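Local coordinates for protein cDNA FLJ56608, highly similar to Homo sapiens chloride channel, calcium activated, family member 1 (CLCA1), mRNA (Homo sapiens, PDB 6PYO) that may help mediate calcium-activated chloride conductance and regulate mucus production by goblet cells, this chain being its von Willebrand factor type A domain, which binds calcium, at residues Q33-L36 / L37-E41; S93-T96 / V97-K101; M19-G22 / N23-N26; S121-F124 / N125-Q129; L147-L150 / S151-T154. All coordinates share one frame; numbering follows the deposited sequence.

Contact 1 of 5, residues Q33-L36 / L37-E41; sequences QLFL and LQTVE
Gln33 opens the last turns of helix 24-39 by giving its carbonyl O to Leu37 N, a 2.8 Å bond of the ordinary i to i+4 kind. Their side chains run side by side in the same direction, and the amide oxygen OE1 of Gln33 lies 3.9 Å from methyl CD1 of Leu37, a loose contact at the surface. At Leu34 the pattern widens. Its carbonyl O takes two backbone donors, Gln38 N at 3.0 Å and Thr39 N at 3.1 Å; the second lies in the carbonyl plane, whereas Gln38 N is tilted 31° out of it. Thr39 OG1 stands near the same oxygen, and Leu34 CD1 leans across the bent chain of Gln38. Phe35 continues the wider step: Val40 N reaches Phe35 O at 2.9 Å, i to i+5, and the bond from Thr39 N to that oxygen is weak. With CG opposite the backbone N (chi1 -174°), the ring swings toward the helix end. Val40 CB sits over one face, toward the rim, 4.2 Å from the Phe35 ring centroid in a CH-pi contact, while Thr39 CB meets Phe35 CD1 obliquely at 3.9 Å. Leu36 turns inward to Leu11 and Met48 of the sheet, and its carbonyl O and that of Val40 are bound by Arg70. This is a pi-type helix ending, closing the helix of a beta-alpha-beta unit, strand 8-14, helix 24-39 and strand 45-51, in the Rossmann-like VWA fold.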
# COMPACT_ATOMS: atom_id res chain seq x y z
N GLN A 33 3.59 8.70 -6.98
CA GLN A 33 3.13 9.76 -7.88
C GLN A 33 2.79 9.20 -9.24
O GLN A 33 1.76 9.54 -9.81
CB GLN A 33 4.17 10.86 -8.02
CG GLN A 33 4.02 11.92 -6.94
CD GLN A 33 4.83 13.16 -7.24
OE1 GLN A 33 4.79 13.68 -8.36
NE2 GLN A 33 5.56 13.65 -6.24
N LEU A 34 3.65 8.34 -9.79
CA LEU A 34 3.34 7.69 -11.04
C LEU A 34 2.02 6.94 -10.96
O LEU A 34 1.15 7.08 -11.83
CB LEU A 34 4.45 6.73 -11.42
CG LEU A 34 4.37 6.23 -12.85
CD1 LEU A 34 4.88 7.36 -13.75
CD2 LEU A 34 5.15 4.96 -13.03
N PHE A 35 1.86 6.12 -9.92
CA PHE A 35 0.61 5.39 -9.80
C PHE A 35 -0.58 6.32 -9.74
O PHE A 35 -1.58 6.11 -10.44
CB PHE A 35 0.63 4.51 -8.58
CG PHE A 35 -0.56 3.63 -8.48
CD1 PHE A 35 -0.71 2.54 -9.33
CD2 PHE A 35 -1.51 3.87 -7.52
CE1 PHE A 35 -1.80 1.71 -9.23
CE2 PHE A 35 -2.61 3.04 -7.41
CZ PHE A 35 -2.76 1.98 -8.27
N LEU A 36 -0.51 7.35 -8.89
CA LEU A 36 -1.67 8.20 -8.63
C LEU A 36 -1.97 9.13 -9.80
O LEU A 36 -3.14 9.34 -10.14
CB LEU A 36 -1.45 9.02 -7.35
CG LEU A 36 -1.43 8.22 -6.05
CD1 LEU A 36 -1.08 9.08 -4.85
CD2 LEU A 36 -2.81 7.58 -5.87
N LEU A 37 -0.96 9.72 -10.40
CA LEU A 37 -1.16 10.72 -11.44
C LEU A 37 -1.31 10.12 -12.83
O LEU A 37 -1.92 10.77 -13.68
CB LEU A 37 -0.00 11.71 -11.44
CG LEU A 37 0.27 12.43 -10.11
CD1 LEU A 37 1.35 13.50 -10.26
CD2 LEU A 37 -0.96 13.08 -9.51
N GLN A 38 -0.82 8.90 -13.08
CA GLN A 38 -0.86 8.38 -14.44
C GLN A 38 -1.47 6.99 -14.54
O GLN A 38 -2.20 6.72 -15.50
CB GLN A 38 0.56 8.38 -15.03
CG GLN A 38 0.88 9.63 -15.84
CD GLN A 38 2.35 10.01 -15.79
OE1 GLN A 38 2.81 10.63 -14.84
NE2 GLN A 38 3.09 9.65 -16.84
N THR A 39 -1.22 6.12 -13.59
CA THR A 39 -1.55 4.71 -13.79
C THR A 39 -2.99 4.37 -13.41
O THR A 39 -3.70 3.76 -14.21
CB THR A 39 -0.54 3.85 -13.03
OG1 THR A 39 0.76 4.32 -13.38
CG2 THR A 39 -0.67 2.33 -13.39
N VAL A 40 -3.45 4.76 -12.21
CA VAL A 40 -4.74 4.27 -11.75
C VAL A 40 -5.81 4.85 -12.68
O VAL A 40 -5.69 6.00 -13.13
CB VAL A 40 -4.96 4.57 -10.26
CG1 VAL A 40 -5.22 6.03 -10.01
CG2 VAL A 40 -6.09 3.70 -9.68
N GLU A 41 -6.80 4.03 -13.03
CA GLU A 41 -7.78 4.36 -14.07
C GLU A 41 -8.99 5.08 -13.49
O GLU A 41 -9.38 4.90 -12.33
CB GLU A 41 -8.25 3.08 -14.80
CG GLU A 41 -9.00 1.99 -13.91
CD GLU A 41 -8.08 0.88 -13.30
OE1 GLU A 41 -7.03 1.19 -12.65
OE2 GLU A 41 -8.40 -0.33 -13.48

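Contact 2 of 5, residues S93-T96 / V97-K101; sequences SAFT and VIRKK
Phe95 and Arg99, one helical turn apart, lie side by side and point the same way. Arg99 leaves the backbone with CG opposite its own carbonyl carbon (chi1 -72°) and then runs extended from CG to NE, which carries the guanidinium back along the helix until Phe95 CB lies over one of its faces. Arg99 NH1 is 3.5 Å from Phe95 CB and approaches the ring obliquely, the two planes being 53° apart. The aliphatic part of Arg99 meanwhile covers the Phe95 carbonyl, CG standing 3.2 Å from Phe95 O, the same oxygen that accepts Arg99 N at 2.9 Å. The stretch is the C-terminal part of helix 87-99, one of the helices flanking the central sheet of the VWA domain: Ala94 and Ile98 face strand 8-14, and Phe95 reaches Val127 of helix 124-130. Ile98 N binds Ala94 O at 2.9 Å, and its CG1 and CD1 also lie against that oxygen. Val97 has CG2 beside the backbone N, which brings this methyl to 3.3 Å from Ser93 O, the acceptor of Val97 N. On the outer side Thr96 and Lys100 meet less closely. Lys100 bends at chi2 and chi4, so that NZ comes to 3.9 Å from Thr96 CG2, while Thr96 OG1 is held by the carbonyl of Arg92. The backbone bond from Lys100 N to Thr96 O is weak.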
# COMPACT_ATOMS: atom_id res chain seq x y z
N SER A 93 -4.85 -1.81 8.59
CA SER A 93 -5.52 -0.53 8.37
C SER A 93 -6.09 -0.41 6.95
O SER A 93 -7.19 0.10 6.75
CB SER A 93 -4.54 0.60 8.66
OG SER A 93 -5.11 1.84 8.35
N ALA A 94 -5.35 -0.89 5.95
CA ALA A 94 -5.88 -0.90 4.59
C ALA A 94 -7.18 -1.69 4.51
O ALA A 94 -8.17 -1.25 3.89
CB ALA A 94 -4.82 -1.45 3.64
N PHE A 95 -7.21 -2.86 5.13
CA PHE A 95 -8.41 -3.69 5.11
C PHE A 95 -9.58 -2.96 5.76
O PHE A 95 -10.71 -3.01 5.26
CB PHE A 95 -8.17 -5.04 5.81
CG PHE A 95 -7.16 -5.91 5.12
CD1 PHE A 95 -6.80 -5.68 3.82
CD2 PHE A 95 -6.56 -6.97 5.80
CE1 PHE A 95 -5.84 -6.48 3.17
CE2 PHE A 95 -5.61 -7.76 5.18
CZ PHE A 95 -5.26 -7.52 3.85
N THR A 96 -9.33 -2.29 6.88
CA THR A 96 -10.38 -1.48 7.50
C THR A 96 -10.83 -0.35 6.57
O THR A 96 -12.03 -0.04 6.49
CB THR A 96 -9.86 -0.88 8.82
OG1 THR A 96 -9.28 -1.93 9.59
CG2 THR A 96 -10.99 -0.24 9.61
N VAL A 97 -9.88 0.27 5.86
CA VAL A 97 -10.25 1.37 4.98
C VAL A 97 -11.17 0.84 3.89
O VAL A 97 -12.20 1.44 3.58
CB VAL A 97 -8.99 2.04 4.40
CG1 VAL A 97 -9.33 2.84 3.14
CG2 VAL A 97 -8.30 2.91 5.49
N ILE A 98 -10.83 -0.33 3.34
CA ILE A 98 -11.61 -0.87 2.24
C ILE A 98 -12.98 -1.28 2.73
O ILE A 98 -14.01 -0.93 2.13
CB ILE A 98 -10.88 -2.04 1.58
CG1 ILE A 98 -9.63 -1.52 0.87
CG2 ILE A 98 -11.82 -2.69 0.57
CD1 ILE A 98 -8.61 -2.60 0.60
N ARG A 99 -13.01 -2.01 3.84
CA ARG A 99 -14.23 -2.55 4.39
C ARG A 99 -15.17 -1.49 4.91
O ARG A 99 -16.28 -1.85 5.32
CB ARG A 99 -13.94 -3.52 5.53
CG ARG A 99 -13.36 -4.81 5.03
CD ARG A 99 -12.79 -5.68 6.14
NE ARG A 99 -12.28 -6.91 5.55
CZ ARG A 99 -11.26 -7.60 6.03
NH1 ARG A 99 -10.61 -7.17 7.12
NH2 ARG A 99 -10.88 -8.72 5.41
N LYS A 100 -14.75 -0.22 4.96
CA LYS A 100 -15.78 0.79 5.24
C LYS A 100 -16.83 0.84 4.14
O LYS A 100 -17.92 1.39 4.36
CB LYS A 100 -15.18 2.19 5.44
CG LYS A 100 -14.26 2.27 6.67
CD LYS A 100 -14.40 3.60 7.38
CE LYS A 100 -13.14 3.99 8.17
NZ LYS A 100 -12.88 3.11 9.34
N LYS A 101 -16.53 0.30 2.95
CA LYS A 101 -17.43 0.39 1.80
C LYS A 101 -17.64 -0.94 1.11
O LYS A 101 -18.73 -1.21 0.61
CB LYS A 101 -16.90 1.41 0.75
CG LYS A 101 -17.04 2.89 1.13
CD LYS A 101 -18.27 3.51 0.45
CE LYS A 101 -17.93 4.14 -0.91
NZ LYS A 101 -19.11 4.33 -1.83

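Contact 3 of 5, residues M19-G22 / N23-N26; sequences MATG and NRLN
Thr21 and Arg24 meet at the surface in a tight turn that leads from the loop after strand 8-14 into helix 24-39. It is a type II' beta turn, Thr21 to Arg24, closed by Arg24 N to Thr21 O at 3.1 Å; the bond is nearly straight (169°) and lies in the carbonyl plane. Gly22 holds a positive phi of 51°, which favours glycine, and a side chain there would run into Asn23 N. With CG opposite its carbonyl carbon (chi1 -62°) and the chain extended to NE, Arg24 travels beside Thr21, and Thr21 CB lies over one face of the guanidinium, 3.7 Å from Arg24 NE. Beyond the turn NH1 forms salt bridges with Glu116 and Asp114. Replacing Arg24 by an alanine would probably leave both acids without this positive partner and uncover the flank of Thr21. Met19 crosses Arg24 at about a right angle, Met19 SD 4.1 Å from Arg24 CB, its chain bent at chi2 and chi3. Water 1 fills the inside of the bend: it accepts from Leu25 N at 3.2 Å and lies 2.8 Å from Met19 O and 2.9 Å from Gly22 O, two acceptors that compete for its protons with atoms elsewhere. The direct bond from Leu25 N to Met19 O is weak. The turn comes shortly after Ser16 and Ser18, which with Thr85 bind a calcium ion, and the Met19 side chain lies about 5 Å from bound calcium: the turn leads out of the serine-bearing loop of the metal ion-dependent adhesion site of VWA domains.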
# COMPACT_ATOMS: atom_id res chain seq x y z
N MET A 19 13.37 3.99 6.02
CA MET A 19 13.10 4.59 4.72
C MET A 19 13.88 5.87 4.51
O MET A 19 13.96 6.35 3.37
CB MET A 19 11.59 4.83 4.57
CG MET A 19 10.81 3.53 4.49
SD MET A 19 11.17 2.58 2.97
CE MET A 19 10.25 3.59 1.81
N ALA A 20 14.47 6.44 5.57
CA ALA A 20 15.33 7.60 5.42
C ALA A 20 16.64 7.24 4.74
O ALA A 20 17.33 8.14 4.24
CB ALA A 20 15.60 8.26 6.78
N THR A 21 16.99 5.96 4.69
CA THR A 21 18.24 5.55 4.07
C THR A 21 18.23 5.84 2.58
O THR A 21 17.23 5.60 1.90
CB THR A 21 18.48 4.05 4.25
OG1 THR A 21 18.44 3.70 5.62
CG2 THR A 21 19.83 3.63 3.68
N GLY A 22 19.37 6.30 2.08
CA GLY A 22 19.51 6.55 0.65
C GLY A 22 18.38 7.40 0.12
O GLY A 22 18.02 8.44 0.69
N ASN A 23 17.81 6.96 -1.00
CA ASN A 23 16.71 7.66 -1.65
C ASN A 23 15.41 6.89 -1.53
O ASN A 23 14.49 7.12 -2.33
CB ASN A 23 17.05 7.89 -3.12
CG ASN A 23 18.13 8.92 -3.31
OD1 ASN A 23 18.01 10.05 -2.84
ND2 ASN A 23 19.21 8.55 -3.99
N ARG A 24 15.30 5.99 -0.55
CA ARG A 24 14.15 5.09 -0.51
C ARG A 24 12.86 5.87 -0.48
O ARG A 24 11.90 5.52 -1.18
CB ARG A 24 14.24 4.18 0.70
CG ARG A 24 15.44 3.30 0.68
CD ARG A 24 15.56 2.53 1.95
NE ARG A 24 16.77 1.73 1.94
CZ ARG A 24 17.05 0.77 2.81
NH1 ARG A 24 16.21 0.45 3.80
NH2 ARG A 24 18.17 0.10 2.68
N LEU A 25 12.79 6.92 0.35
CA LEU A 25 11.54 7.65 0.47
C LEU A 25 11.24 8.43 -0.81
O LEU A 25 10.08 8.51 -1.22
CB LEU A 25 11.61 8.58 1.68
CG LEU A 25 10.26 9.17 2.07
CD1 LEU A 25 9.32 8.14 2.57
CD2 LEU A 25 10.48 10.25 3.14
N ASN A 26 12.27 8.98 -1.46
CA ASN A 26 12.07 9.62 -2.76
C ASN A 26 11.56 8.62 -3.80
O ASN A 26 10.67 8.93 -4.58
CB ASN A 26 13.37 10.26 -3.25
CG ASN A 26 13.60 11.65 -2.68
OD1 ASN A 26 12.66 12.40 -2.38
ND2 ASN A 26 14.88 12.01 -2.52
O HOH W 1 15.30 8.24 1.73

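Contact 4 of 5, residues S121-F124 / N125-Q129; sequences SGCF and NEVKQ
Cys123 O and Phe124 O start the helical bonding, accepting from Val127 N at 2.8 Å and Lys128 N at 2.7 Å. Both bonds are close to straight (164° and 173°). Just before, Phe124 N binds Ser121 O, so the chain is already coiled as it enters helix 124-130. The Phe124 ring folds back over this approach, one face against Ser121 CA, which stands 3.6 Å above its centre. Lys128 bends at chi3 (-72°) and lays CE 3.5 Å from Phe124 O, covering that carbonyl with aliphatic chain. Glu126 reaches back along the turn instead, and OE1 comes to 3.7 Å from Cys123 CB; its carboxylate is paired with Arg92. Val127 CG2 lies 4.4 Å from Cys123 SG on the inner side, a loose contact. There Cys123 is tied by a disulfide to Cys88 of helix 87-99, against which Val127 also packs through Leu91 and Phe95. The Phe124 ring packs on Glu146 and Leu150 of helix 145-152, so the short helix touches both neighbours.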
# COMPACT_ATOMS: atom_id res chain seq x y z
N SER A 121 4.78 -12.38 9.01
CA SER A 121 4.00 -13.62 9.15
C SER A 121 2.81 -13.44 10.07
O SER A 121 1.80 -14.13 9.92
CB SER A 121 4.91 -14.75 9.65
OG SER A 121 5.54 -14.38 10.87
N GLY A 122 2.88 -12.47 10.98
CA GLY A 122 1.81 -12.27 11.93
C GLY A 122 0.49 -11.87 11.32
O GLY A 122 -0.53 -11.93 12.02
N CYS A 123 0.46 -11.45 10.05
CA CYS A 123 -0.83 -11.15 9.43
C CYS A 123 -1.18 -12.11 8.29
O CYS A 123 -2.24 -11.96 7.67
CB CYS A 123 -0.89 -9.69 8.94
SG CYS A 123 0.54 -9.04 8.01
N PHE A 124 -0.32 -13.10 8.01
CA PHE A 124 -0.58 -14.06 6.94
C PHE A 124 -2.04 -14.53 6.92
O PHE A 124 -2.75 -14.39 5.91
CB PHE A 124 0.39 -15.23 7.11
CG PHE A 124 1.73 -15.00 6.48
CD1 PHE A 124 2.01 -13.85 5.77
CD2 PHE A 124 2.72 -15.96 6.60
CE1 PHE A 124 3.25 -13.66 5.18
CE2 PHE A 124 3.96 -15.77 6.01
CZ PHE A 124 4.22 -14.62 5.30
N ASN A 125 -2.50 -15.08 8.04
CA ASN A 125 -3.88 -15.53 8.13
C ASN A 125 -4.85 -14.45 7.67
O ASN A 125 -5.64 -14.66 6.74
CB ASN A 125 -4.19 -15.96 9.58
CG ASN A 125 -5.61 -16.48 9.75
OD1 ASN A 125 -5.98 -17.51 9.18
ND2 ASN A 125 -6.42 -15.76 10.54
N GLU A 126 -4.81 -13.28 8.30
CA GLU A 126 -5.73 -12.21 7.95
C GLU A 126 -5.64 -11.88 6.47
O GLU A 126 -6.67 -11.67 5.80
CB GLU A 126 -5.43 -10.95 8.78
CG GLU A 126 -5.66 -11.08 10.26
CD GLU A 126 -4.86 -10.05 11.05
OE1 GLU A 126 -3.67 -10.31 11.35
OE2 GLU A 126 -5.41 -8.98 11.36
N VAL A 127 -4.42 -11.87 5.95
CA VAL A 127 -4.20 -11.56 4.54
C VAL A 127 -4.85 -12.63 3.67
O VAL A 127 -5.62 -12.32 2.74
CB VAL A 127 -2.70 -11.43 4.26
CG1 VAL A 127 -2.41 -11.66 2.81
CG2 VAL A 127 -2.23 -10.04 4.71
N LYS A 128 -4.59 -13.91 3.98
CA LYS A 128 -5.22 -14.97 3.22
C LYS A 128 -6.72 -14.83 3.32
O LYS A 128 -7.43 -14.93 2.31
CB LYS A 128 -4.74 -16.36 3.71
CG LYS A 128 -3.36 -16.80 3.18
CD LYS A 128 -2.82 -18.09 3.88
CE LYS A 128 -2.36 -17.85 5.34
NZ LYS A 128 -1.44 -18.89 5.93
N GLN A 129 -7.22 -14.49 4.52
CA GLN A 129 -8.67 -14.43 4.68
C GLN A 129 -9.25 -13.28 3.89
O GLN A 129 -10.43 -13.32 3.48
CB GLN A 129 -9.06 -14.27 6.15
CG GLN A 129 -10.00 -15.33 6.66
CD GLN A 129 -9.29 -16.63 6.95
OE1 GLN A 129 -9.43 -17.61 6.21
NE2 GLN A 129 -8.53 -16.66 8.04

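Contact 5 of 5, residues L147-L150 / S151-T154; sequences LEEL and SKMT
The C-terminal end of helix 145-152, the helix of the beta-alpha-beta unit that runs from strand 133-138 to strand 158-159, pairs Glu148 with Lys152 on its outer side. Glu148 has CG opposite the backbone N (chi1 168°) and an extended chain, while Lys152 bends at chi3 and chi4 to pass obliquely over it; CD of Lys152 lies 3.9 Å from CG of Glu148. Their salt bridge is long, Glu148 OE1 to Lys152 NZ 4.0 Å, and each end has a second partner, Gln145 for Glu148 OE2 and Gln158 for Lys152 NZ. A glutamine in place of Glu148 would probably leave the Lys152 ammonium without this opposing charge. Glu149 OE2 lies 3.8 Å from Lys152 CD. The backbone bonds continue, with Lys152 N to Glu148 O at 2.9 Å and Met153 N to Glu149 O at 3.0 Å. Thr154 finishes the turn with its side chain: OG1, set between its own N and carbonyl carbon (chi1 61°), donates to Leu150 O at 2.9 Å and in turn accepts from Ile134 N. Met153 takes the same first torsion and brings SD to 3.2 Å from Glu149 O. Ser151 OG bonds to strand 133-138 at Thr136 and Ile134, Leu147 and Leu150 pack on that strand and on strand 108-113, and Met153 lies against Phe124 and Lys128 of helix 124-130.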
# COMPACT_ATOMS: atom_id res chain seq x y z
N LEU A 147 7.90 -10.52 2.48
CA LEU A 147 7.36 -9.51 1.56
C LEU A 147 6.95 -10.16 0.24
O LEU A 147 5.78 -10.11 -0.18
CB LEU A 147 8.42 -8.42 1.35
CG LEU A 147 8.00 -7.21 0.51
CD1 LEU A 147 6.88 -6.54 1.29
CD2 LEU A 147 9.08 -6.24 0.14
N GLU A 148 7.93 -10.80 -0.42
CA GLU A 148 7.64 -11.65 -1.57
C GLU A 148 6.49 -12.59 -1.26
O GLU A 148 5.55 -12.71 -2.05
CB GLU A 148 8.88 -12.46 -1.98
CG GLU A 148 8.59 -13.59 -2.99
CD GLU A 148 9.82 -14.45 -3.36
OE1 GLU A 148 10.59 -14.05 -4.27
OE2 GLU A 148 10.00 -15.53 -2.75
N GLU A 149 6.53 -13.26 -0.12
CA GLU A 149 5.47 -14.22 0.14
C GLU A 149 4.10 -13.56 0.25
O GLU A 149 3.09 -14.17 -0.09
CB GLU A 149 5.76 -15.04 1.40
CG GLU A 149 6.94 -16.04 1.22
CD GLU A 149 6.76 -17.02 0.06
OE1 GLU A 149 5.70 -17.68 -0.02
OE2 GLU A 149 7.69 -17.13 -0.78
N LEU A 150 4.04 -12.31 0.72
CA LEU A 150 2.78 -11.58 0.67
C LEU A 150 2.23 -11.55 -0.75
O LEU A 150 1.04 -11.80 -0.97
CB LEU A 150 2.95 -10.15 1.18
CG LEU A 150 3.04 -9.94 2.68
CD1 LEU A 150 3.32 -8.46 2.99
CD2 LEU A 150 1.78 -10.39 3.39
N SER A 151 3.09 -11.19 -1.71
CA SER A 151 2.65 -11.20 -3.10
C SER A 151 2.28 -12.61 -3.59
O SER A 151 1.20 -12.84 -4.17
CB SER A 151 3.73 -10.62 -4.00
OG SER A 151 3.86 -9.23 -3.80
N LYS A 152 3.19 -13.57 -3.40
CA LYS A 152 2.97 -14.91 -3.96
C LYS A 152 1.67 -15.51 -3.47
O LYS A 152 0.95 -16.16 -4.25
CB LYS A 152 4.15 -15.81 -3.60
CG LYS A 152 5.36 -15.56 -4.48
CD LYS A 152 6.43 -16.62 -4.29
CE LYS A 152 7.17 -16.86 -5.62
NZ LYS A 152 7.56 -15.59 -6.30
N MET A 153 1.31 -15.30 -2.22
CA MET A 153 0.13 -15.98 -1.69
C MET A 153 -1.17 -15.28 -2.00
O MET A 153 -2.25 -15.77 -1.61
CB MET A 153 0.24 -16.12 -0.18
CG MET A 153 0.14 -14.77 0.54
SD MET A 153 0.87 -14.73 2.19
CE MET A 153 -0.48 -15.32 3.16
N THR A 154 -1.12 -14.10 -2.62
CA THR A 154 -2.34 -13.36 -2.93
C THR A 154 -2.50 -13.10 -4.41
O THR A 154 -3.52 -12.54 -4.81
CB THR A 154 -2.35 -12.00 -2.21
OG1 THR A 154 -1.23 -11.23 -2.66
CG2 THR A 154 -2.29 -12.19 -0.76

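In the fold
All five contacts are local, made within or at the ends of helices around the central sheet. Contacts 1 and 3 share helix 24-39, contact 3 at its start and contact 1 at its end, their centres about 21 Å apart. Contact 3 is the surface one, built on a turn, a water and an arginine salt-bridged to two acids, close to the calcium site; the other four are partly buried and turn apolar residues inward. Contacts 2, 4 and 5 form a connected row: Phe95 CZ meets Val127 CG2 at 4.0 Å, and Val127 CG1 meets Thr154 CG2 at 3.6 Å. Contact 4 adds a disulfide, contact 5 a long salt bridge, and contact 1 a CH-pi contact.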